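Local atomic coordinates of uncharacterized protein (Bacteroides caccae, PDB entry 4R4K), a protein that is of unknown function but adopts a cystatin-like fold of the NTF2 clan, in which helices pack against an antiparallel sheet, an arrangement that may bind a small ligand. Residues A6-F19 with E107-V119. Residues are numbered along the deposited sequence; the frame is centred on the assembly and turned at random.
Sequences AQSGEDFKSFLDKF and EFEQAADGKWYVV
Phe108, on the strand 104-110, receives the edge of Phe12 on one ring face in a T-shaped pair, centroids 5.2 Å apart and planes at 78°. Phe15 CE2 and Leu16 CD1 also reach this ring, bringing the start of helix 12-21 against the hairpin that this strand makes with strand 116-123. Two residues on, the extended Gln110 side chain gives its NE2 to Ser8 O, within the amide plane and on a carbonyl lone pair (3.1 Å); a water joins its OE1 to the same carbonyl and to Ser8 OG. The type I turn from Ala111 to Gly114 then brings Gly114 O to Glu10 N, 2.9 Å away and nearly straight at 169°. The extended Glu10 side chain passes obliquely across Lys115, and its OE1 accepts from Trp116 N, which lies above the carboxylate plane (3.0 Å), while OE2 forms a salt bridge with Arg29. The Trp116 indole is sandwiched between Gln110 CB and the Phe12 edge, and its NE1 donates in the ring plane to Glu10 O, reaching it from above the carbonyl plane, at 2.9 Å. With Phe15 CG swung to the side opposite its backbone N (chi1 154°), that ring lies squarely over Trp116 CB, a CH-pi contact 3.4 Å from the centroid. Farther along, Val118 CG2 meets Phe19 CZ at 3.5 Å. The example illustrates a division of labour: an aromatic cluster seats the helix on the hairpin at one edge of the five-stranded sheet, while polar bonds tie down the chain leading into it. Gripped by both Trp116 N and Arg29, the Glu10 carboxylate is probably kept ionised.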
ATOM      1  N   ALA A   6      -6.712   5.044  19.870  1.00 35.69           N
ATOM      2  CA  ALA A   6      -6.153   4.073  20.799  1.00 39.71           C
ATOM      3  C   ALA A   6      -5.828   4.720  22.150  1.00 36.13           C
ATOM      4  O   ALA A   6      -5.342   5.852  22.216  1.00 36.01           O
ATOM      5  CB  ALA A   6      -4.903   3.435  20.200  1.00 43.78           C
ATOM      6  N   GLN A   7      -6.093   3.985  23.220  1.00 32.76           N
ATOM      7  CA  GLN A   7      -5.846   4.477  24.582  1.00 35.44           C
ATOM      8  C   GLN A   7      -4.460   4.057  25.087  1.00 26.99           C
ATOM      9  O   GLN A   7      -4.013   4.523  26.127  1.00 29.21           O
ATOM     10  CB  GLN A   7      -6.905   3.967  25.542  1.00 40.75           C
ATOM     11  CG  GLN A   7      -8.329   4.289  25.092  1.00 55.46           C
ATOM     12  CD  GLN A   7      -8.592   5.787  25.089  1.00 72.45           C
ATOM     13  OE1 GLN A   7      -8.283   6.478  26.058  1.00 84.27           O
ATOM     14  NE2 GLN A   7      -9.149   6.297  23.992  1.00 81.78           N
ATOM     15  N   SER A   8      -3.801   3.183  24.339  1.00 24.74           N
ATOM     16  CA  SER A   8      -2.445   2.753  24.646  1.00 25.54           C
ATOM     17  C   SER A   8      -1.611   2.509  23.399  1.00 24.22           C
ATOM     18  O   SER A   8      -2.111   2.349  22.261  1.00 25.89           O
ATOM     19  CB  SER A   8      -2.434   1.478  25.508  1.00 26.02           C
ATOM     20  OG  SER A   8      -3.037   0.411  24.831  1.00 26.71           O
ATOM     21  N   GLY A   9      -0.309   2.469  23.626  1.00 22.71           N
ATOM     22  CA  GLY A   9       0.635   2.216  22.568  1.00 23.09           C
ATOM     23  C   GLY A   9       0.803   3.416  21.654  1.00 26.86           C
ATOM     24  O   GLY A   9       0.498   4.569  22.007  1.00 27.64           O
ATOM     25  N   GLU A  10       1.324   3.150  20.467  1.00 21.31           N
ATOM     26  CA  GLU A  10       1.629   4.225  19.519  1.00 21.36           C
ATOM     27  C   GLU A  10       0.390   4.942  18.999  1.00 20.15           C
ATOM     28  O   GLU A  10      -0.580   4.313  18.623  1.00 19.38           O
ATOM     29  CB  GLU A  10       2.356   3.669  18.296  1.00 24.65           C
ATOM     30  CG  GLU A  10       3.823   3.437  18.508  1.00 24.45           C
ATOM     31  CD  GLU A  10       4.529   2.879  17.292  1.00 21.35           C
ATOM     32  OE1 GLU A  10       3.868   2.555  16.266  1.00 21.95           O
ATOM     33  OE2 GLU A  10       5.760   2.763  17.430  1.00 24.27           O
ATOM     34  N   ASP A  11       0.460   6.267  18.943  1.00 19.39           N
ATOM     35  CA  ASP A  11      -0.559   7.093  18.284  1.00 22.61           C
ATOM     36  C   ASP A  11      -0.469   6.872  16.754  1.00 18.81           C
ATOM     37  O   ASP A  11       0.612   6.974  16.153  1.00 20.28           O
ATOM     38  CB  ASP A  11      -0.332   8.567  18.598  1.00 23.72           C
ATOM     39  CG  ASP A  11      -1.308   9.463  17.866  1.00 27.77           C
ATOM     40  OD1 ASP A  11      -2.473   9.523  18.293  1.00 29.60           O
ATOM     41  OD2 ASP A  11      -0.932  10.082  16.846  1.00 26.43           O
ATOM     42  N   PHE A  12      -1.590   6.572  16.133  1.00 20.29           N
ATOM     43  CA  PHE A  12      -1.569   6.235  14.692  1.00 21.17           C
ATOM     44  C   PHE A  12      -1.080   7.365  13.790  1.00 19.36           C
ATOM     45  O   PHE A  12      -0.232   7.130  12.900  1.00 19.64           O
ATOM     46  CB  PHE A  12      -2.933   5.789  14.183  1.00 20.86           C
ATOM     47  CG  PHE A  12      -2.928   5.420  12.712  1.00 19.33           C
ATOM     48  CD1 PHE A  12      -2.400   4.217  12.316  1.00 19.54           C
ATOM     49  CD2 PHE A  12      -3.370   6.299  11.737  1.00 19.92           C
ATOM     50  CE1 PHE A  12      -2.334   3.862  10.987  1.00 18.91           C
ATOM     51  CE2 PHE A  12      -3.330   5.949  10.387  1.00 20.51           C
ATOM     52  CZ  PHE A  12      -2.828   4.708  10.018  1.00 18.58           C
ATOM     53  N   LYS A  13      -1.593   8.579  13.979  1.00 21.49           N
ATOM     54  CA  LYS A  13      -1.189   9.700  13.108  1.00 25.67           C
ATOM     55  C   LYS A  13       0.302   9.994  13.208  1.00 23.57           C
ATOM     56  O   LYS A  13       0.969  10.271  12.191  1.00 22.34           O
ATOM     57  CB  LYS A  13      -1.986  10.973  13.419  1.00 31.99           C
ATOM     58  CG  LYS A  13      -3.371  10.964  12.807  1.00 42.68           C
ATOM     59  CD  LYS A  13      -4.130  12.263  13.076  1.00 51.11           C
ATOM     60  N   SER A  14       0.828   9.922  14.426  1.00 23.29           N
ATOM     61  CA  SER A  14       2.262  10.113  14.648  1.00 20.01           C
ATOM     62  C   SER A  14       3.076   9.010  13.983  1.00 17.66           C
ATOM     63  O   SER A  14       4.081   9.272  13.319  1.00 21.02           O
ATOM     64  CB  SER A  14       2.568  10.182  16.151  1.00 21.67           C
ATOM     65  OG  SER A  14       3.935  10.458  16.334  1.00 22.35           O
ATOM     66  N   PHE A  15       2.644   7.768  14.152  1.00 18.36           N
ATOM     67  CA  PHE A  15       3.235   6.647  13.421  1.00 19.38           C
ATOM     68  C   PHE A  15       3.243   6.868  11.901  1.00 18.03           C
ATOM     69  O   PHE A  15       4.249   6.623  11.229  1.00 19.59           O
ATOM     70  CB  PHE A  15       2.496   5.340  13.744  1.00 19.25           C
ATOM     71  CG  PHE A  15       2.578   4.314  12.643  1.00 18.28           C
ATOM     72  CD1 PHE A  15       3.712   3.515  12.482  1.00 16.74           C
ATOM     73  CD2 PHE A  15       1.521   4.159  11.750  1.00 16.65           C
ATOM     74  CE1 PHE A  15       3.762   2.551  11.471  1.00 17.70           C
ATOM     75  CE2 PHE A  15       1.596   3.239  10.708  1.00 16.71           C
ATOM     76  CZ  PHE A  15       2.711   2.426  10.581  1.00 16.73           C
ATOM     77  N   LEU A  16       2.096   7.264  11.358  1.00 16.89           N
ATOM     78  CA  LEU A  16       1.970   7.362   9.907  1.00 15.75           C
ATOM     79  C   LEU A  16       2.898   8.428   9.352  1.00 18.38           C
ATOM     80  O   LEU A  16       3.522   8.233   8.300  1.00 19.17           O
ATOM     81  CB  LEU A  16       0.528   7.625   9.537  1.00 17.81           C
ATOM     82  CG  LEU A  16       0.228   7.543   8.052  1.00 19.26           C
ATOM     83  CD1 LEU A  16       0.503   6.153   7.505  1.00 20.36           C
ATOM     84  CD2 LEU A  16      -1.215   7.963   7.816  1.00 23.56           C
ATOM     85  N   ASP A  17       3.048   9.520  10.088  1.00 22.18           N
ATOM     86  CA  ASP A  17       4.002  10.561   9.707  0.70 24.20           C
ATOM     87  C   ASP A  17       5.444  10.035   9.684  1.00 21.75           C
ATOM     88  O   ASP A  17       6.202  10.330   8.761  1.00 21.75           O
ATOM     89  CB  ASP A  17       3.852  11.791  10.608  0.70 25.41           C
ATOM     90  CG  ASP A  17       2.612  12.615  10.263  0.70 36.18           C
ATOM     91  OD1 ASP A  17       2.020  12.393   9.183  0.70 38.90           O
ATOM     92  OD2 ASP A  17       2.234  13.497  11.063  0.70 35.35           O
ATOM     93  N   LYS A  18       5.828   9.245  10.676  1.00 22.04           N
ATOM     94  CA  LYS A  18       7.155   8.660  10.634  1.00 23.91           C
ATOM     95  C   LYS A  18       7.314   7.625   9.500  1.00 18.98           C
ATOM     96  O   LYS A  18       8.342   7.561   8.826  1.00 21.42           O
ATOM     97  CB  LYS A  18       7.539   8.087  11.994  1.00 24.04           C
ATOM     98  CG  LYS A  18       9.036   7.823  12.067  1.00 28.26           C
ATOM     99  CD  LYS A  18       9.448   7.253  13.407  1.00 35.70           C
ATOM    100  CE  LYS A  18      10.953   7.116  13.475  1.00 41.40           C
ATOM    101  NZ  LYS A  18      11.409   6.509  14.752  1.00 44.09           N
ATOM    102  N   PHE A  19       6.293   6.797   9.327  1.00 18.02           N
ATOM    103  CA  PHE A  19       6.259   5.746   8.306  1.00 17.95           C
ATOM    104  C   PHE A  19       6.496   6.342   6.922  1.00 17.96           C
ATOM    105  O   PHE A  19       7.297   5.808   6.129  1.00 19.26           O
ATOM    106  CB  PHE A  19       4.886   5.084   8.393  1.00 17.10           C
ATOM    107  CG  PHE A  19       4.670   3.899   7.482  1.00 17.42           C
ATOM    108  CD1 PHE A  19       4.989   2.597   7.891  1.00 16.56           C
ATOM    109  CD2 PHE A  19       4.068   4.059   6.232  1.00 20.44           C
ATOM    110  CE1 PHE A  19       4.755   1.500   7.057  1.00 20.16           C
ATOM    111  CE2 PHE A  19       3.808   2.966   5.425  1.00 17.67           C
ATOM    112  CZ  PHE A  19       4.162   1.691   5.832  1.00 18.15           C
ATOM    113  N   GLU A 107      -3.769  -2.046   4.888  1.00 18.73           N
ATOM    114  CA  GLU A 107      -4.328  -2.462   6.161  0.50 20.20           C
ATOM    115  C   GLU A 107      -3.266  -2.345   7.242  1.00 19.11           C
ATOM    116  O   GLU A 107      -2.170  -2.920   7.112  1.00 18.92           O
ATOM    117  CB  GLU A 107      -4.818  -3.909   6.083  0.50 23.24           C
ATOM    118  CG  GLU A 107      -5.475  -4.391   7.368  0.50 28.66           C
ATOM    119  CD  GLU A 107      -6.077  -5.775   7.247  0.50 37.05           C
ATOM    120  OE1 GLU A 107      -5.641  -6.548   6.381  0.50 39.05           O
ATOM    121  OE2 GLU A 107      -6.977  -6.097   8.041  0.50 46.43           O
ATOM    122  N   PHE A 108      -3.598  -1.604   8.301  1.00 18.25           N
ATOM    123  CA  PHE A 108      -2.709  -1.333   9.418  1.00 16.71           C
ATOM    124  C   PHE A 108      -3.285  -1.961  10.678  1.00 18.46           C
ATOM    125  O   PHE A 108      -4.503  -1.928  10.903  1.00 20.05           O
ATOM    126  CB  PHE A 108      -2.630   0.156   9.714  1.00 17.41           C
ATOM    127  CG  PHE A 108      -2.106   0.985   8.593  1.00 17.70           C
ATOM    128  CD1 PHE A 108      -0.740   1.228   8.456  1.00 17.52           C
ATOM    129  CD2 PHE A 108      -2.983   1.554   7.709  1.00 20.96           C
ATOM    130  CE1 PHE A 108      -0.287   2.030   7.432  1.00 16.25           C
ATOM    131  CE2 PHE A 108      -2.538   2.346   6.684  1.00 22.58           C
ATOM    132  CZ  PHE A 108      -1.189   2.599   6.552  1.00 20.37           C
ATOM    133  N   GLU A 109      -2.415  -2.574  11.470  1.00 19.68           N
ATOM    134  CA  GLU A 109      -2.838  -3.150  12.741  1.00 21.54           C
ATOM    135  C   GLU A 109      -1.828  -2.773  13.807  1.00 19.99           C
ATOM    136  O   GLU A 109      -0.612  -2.765  13.553  1.00 19.62           O
ATOM    137  CB  GLU A 109      -2.988  -4.668  12.625  1.00 26.20           C
ATOM    138  CG  GLU A 109      -4.150  -5.064  11.744  1.00 35.40           C
ATOM    139  CD  GLU A 109      -4.458  -6.551  11.754  1.00 42.32           C
ATOM    140  OE1 GLU A 109      -3.582  -7.350  12.150  1.00 38.36           O
ATOM    141  OE2 GLU A 109      -5.583  -6.910  11.342  1.00 47.13           O
ATOM    142  N   GLN A 110      -2.345  -2.457  14.989  1.00 21.09           N
ATOM    143  CA  GLN A 110      -1.511  -2.192  16.115  1.00 23.25           C
ATOM    144  C   GLN A 110      -1.308  -3.529  16.811  1.00 25.00           C
ATOM    145  O   GLN A 110      -2.262  -4.155  17.291  1.00 25.45           O
ATOM    146  CB  GLN A 110      -2.126  -1.164  17.052  1.00 23.23           C
ATOM    147  CG  GLN A 110      -1.101  -0.649  18.049  1.00 23.56           C
ATOM    148  CD  GLN A 110      -1.729   0.056  19.223  1.00 25.62           C
ATOM    149  OE1 GLN A 110      -2.580  -0.505  19.877  1.00 32.39           O
ATOM    150  NE2 GLN A 110      -1.319   1.264  19.489  1.00 24.40           N
ATOM    151  N   ALA A 111      -0.052  -3.951  16.838  1.00 22.67           N
ATOM    152  CA  ALA A 111       0.313  -5.266  17.337  1.00 25.49           C
ATOM    153  C   ALA A 111       0.335  -5.308  18.874  1.00 21.65           C
ATOM    154  O   ALA A 111       0.188  -4.280  19.537  1.00 22.08           O
ATOM    155  CB  ALA A 111       1.661  -5.659  16.797  1.00 25.96           C
ATOM    156  N   ALA A 112       0.498  -6.509  19.430  1.00 25.89           N
ATOM    157  CA  ALA A 112       0.508  -6.693  20.886  1.00 29.70           C
ATOM    158  C   ALA A 112       1.588  -5.871  21.595  1.00 26.44           C
ATOM    159  O   ALA A 112       1.376  -5.437  22.721  1.00 28.48           O
ATOM    160  CB  ALA A 112       0.639  -8.171  21.254  1.00 31.43           C
ATOM    161  N   ASP A 113       2.695  -5.599  20.901  1.00 26.89           N
ATOM    162  CA  ASP A 113       3.738  -4.703  21.405  1.00 26.98           C
ATOM    163  C   ASP A 113       3.378  -3.191  21.389  1.00 22.39           C
ATOM    164  O   ASP A 113       4.137  -2.387  21.924  1.00 23.97           O
ATOM    165  CB  ASP A 113       5.064  -4.933  20.668  1.00 29.27           C
ATOM    166  CG  ASP A 113       4.992  -4.617  19.172  1.00 35.89           C
ATOM    167  OD1 ASP A 113       3.965  -4.090  18.708  1.00 29.95           O
ATOM    168  OD2 ASP A 113       5.974  -4.887  18.453  1.00 36.84           O
ATOM    169  N   GLY A 114       2.222  -2.810  20.846  1.00 22.52           N
ATOM    170  CA  GLY A 114       1.775  -1.397  20.800  1.00 23.58           C
ATOM    171  C   GLY A 114       2.255  -0.643  19.571  1.00 20.49           C
ATOM    172  O   GLY A 114       1.971   0.552  19.403  1.00 20.79           O
ATOM    173  N   LYS A 115       2.967  -1.342  18.694  1.00 19.50           N
ATOM    174  CA  LYS A 115       3.483  -0.715  17.476  1.00 19.58           C
ATOM    175  C   LYS A 115       2.538  -0.972  16.311  1.00 19.28           C
ATOM    176  O   LYS A 115       1.935  -2.027  16.202  1.00 19.01           O
ATOM    177  CB  LYS A 115       4.863  -1.261  17.148  1.00 20.84           C
ATOM    178  CG  LYS A 115       5.937  -0.925  18.160  1.00 25.16           C
ATOM    179  CD  LYS A 115       7.277  -1.506  17.730  1.00 28.23           C
ATOM    180  CE  LYS A 115       8.396  -1.125  18.671  1.00 30.76           C
ATOM    181  NZ  LYS A 115       9.679  -1.731  18.234  1.00 30.12           N
ATOM    182  N   TRP A 116       2.448   0.004  15.418  1.00 18.67           N
ATOM    183  CA  TRP A 116       1.668  -0.146  14.196  1.00 18.84           C
ATOM    184  C   TRP A 116       2.490  -0.788  13.087  1.00 18.14           C
ATOM    185  O   TRP A 116       3.677  -0.482  12.920  1.00 16.39           O
ATOM    186  CB  TRP A 116       1.155   1.203  13.728  1.00 17.23           C
ATOM    187  CG  TRP A 116       0.064   1.750  14.585  1.00 16.27           C
ATOM    188  CD1 TRP A 116       0.199   2.648  15.595  1.00 17.10           C
ATOM    189  CD2 TRP A 116      -1.334   1.489  14.459  1.00 18.26           C
ATOM    190  NE1 TRP A 116      -1.025   2.940  16.124  1.00 19.36           N
ATOM    191  CE2 TRP A 116      -1.990   2.254  15.441  1.00 18.07           C
ATOM    192  CE3 TRP A 116      -2.098   0.677  13.623  1.00 16.72           C
ATOM    193  CZ2 TRP A 116      -3.375   2.220  15.623  1.00 21.47           C
ATOM    194  CZ3 TRP A 116      -3.472   0.661  13.784  1.00 19.51           C
ATOM    195  CH2 TRP A 116      -4.102   1.429  14.777  1.00 19.55           C
ATOM    196  N   TYR A 117       1.836  -1.669  12.348  1.00 18.44           N
ATOM    197  CA  TYR A 117       2.404  -2.307  11.181  1.00 19.21           C
ATOM    198  C   TYR A 117       1.397  -2.350  10.046  1.00 18.11           C
ATOM    199  O   TYR A 117       0.180  -2.432  10.269  1.00 18.78           O
ATOM    200  CB  TYR A 117       2.772  -3.753  11.472  1.00 19.74           C
ATOM    201  CG  TYR A 117       3.824  -3.924  12.485  1.00 19.01           C
ATOM    202  CD1 TYR A 117       3.485  -3.967  13.816  1.00 19.86           C
ATOM    203  CD2 TYR A 117       5.165  -4.071  12.138  1.00 21.29           C
ATOM    204  CE1 TYR A 117       4.459  -4.125  14.758  1.00 23.90           C
ATOM    205  CE2 TYR A 117       6.152  -4.216  13.084  1.00 22.00           C
ATOM    206  CZ  TYR A 117       5.771  -4.257  14.398  1.00 25.66           C
ATOM    207  OH  TYR A 117       6.719  -4.383  15.360  1.00 30.71           O
ATOM    208  N   VAL A 118       1.940  -2.346   8.838  1.00 18.36           N
ATOM    209  CA  VAL A 118       1.164  -2.739   7.669  1.00 18.55           C
ATOM    210  C   VAL A 118       1.161  -4.259   7.619  1.00 18.10           C
ATOM    211  O   VAL A 118       2.221  -4.872   7.689  1.00 18.95           O
ATOM    212  CB  VAL A 118       1.761  -2.170   6.382  1.00 17.32           C
ATOM    213  CG1 VAL A 118       1.084  -2.799   5.162  1.00 18.79           C
ATOM    214  CG2 VAL A 118       1.589  -0.666   6.381  1.00 18.00           C
ATOM    215  N   VAL A 119      -0.032  -4.842   7.560  1.00 18.12           N
ATOM    216  CA  VAL A 119      -0.175  -6.295   7.464  1.00 18.67           C
ATOM    217  C   VAL A 119      -0.707  -6.791   6.130  1.00 20.96           C
ATOM    218  O   VAL A 119      -0.586  -7.981   5.823  1.00 21.10           O
ATOM    219  CB  VAL A 119      -1.035  -6.867   8.602  1.00 21.06           C
ATOM    220  CG1 VAL A 119      -0.387  -6.577   9.955  1.00 24.62           C
ATOM    221  CG2 VAL A 119      -2.463  -6.349   8.545  1.00 21.14           C
TER
HETATM  222  O   HOH W   1      -3.911  -0.064  22.058  1.00 35.90           O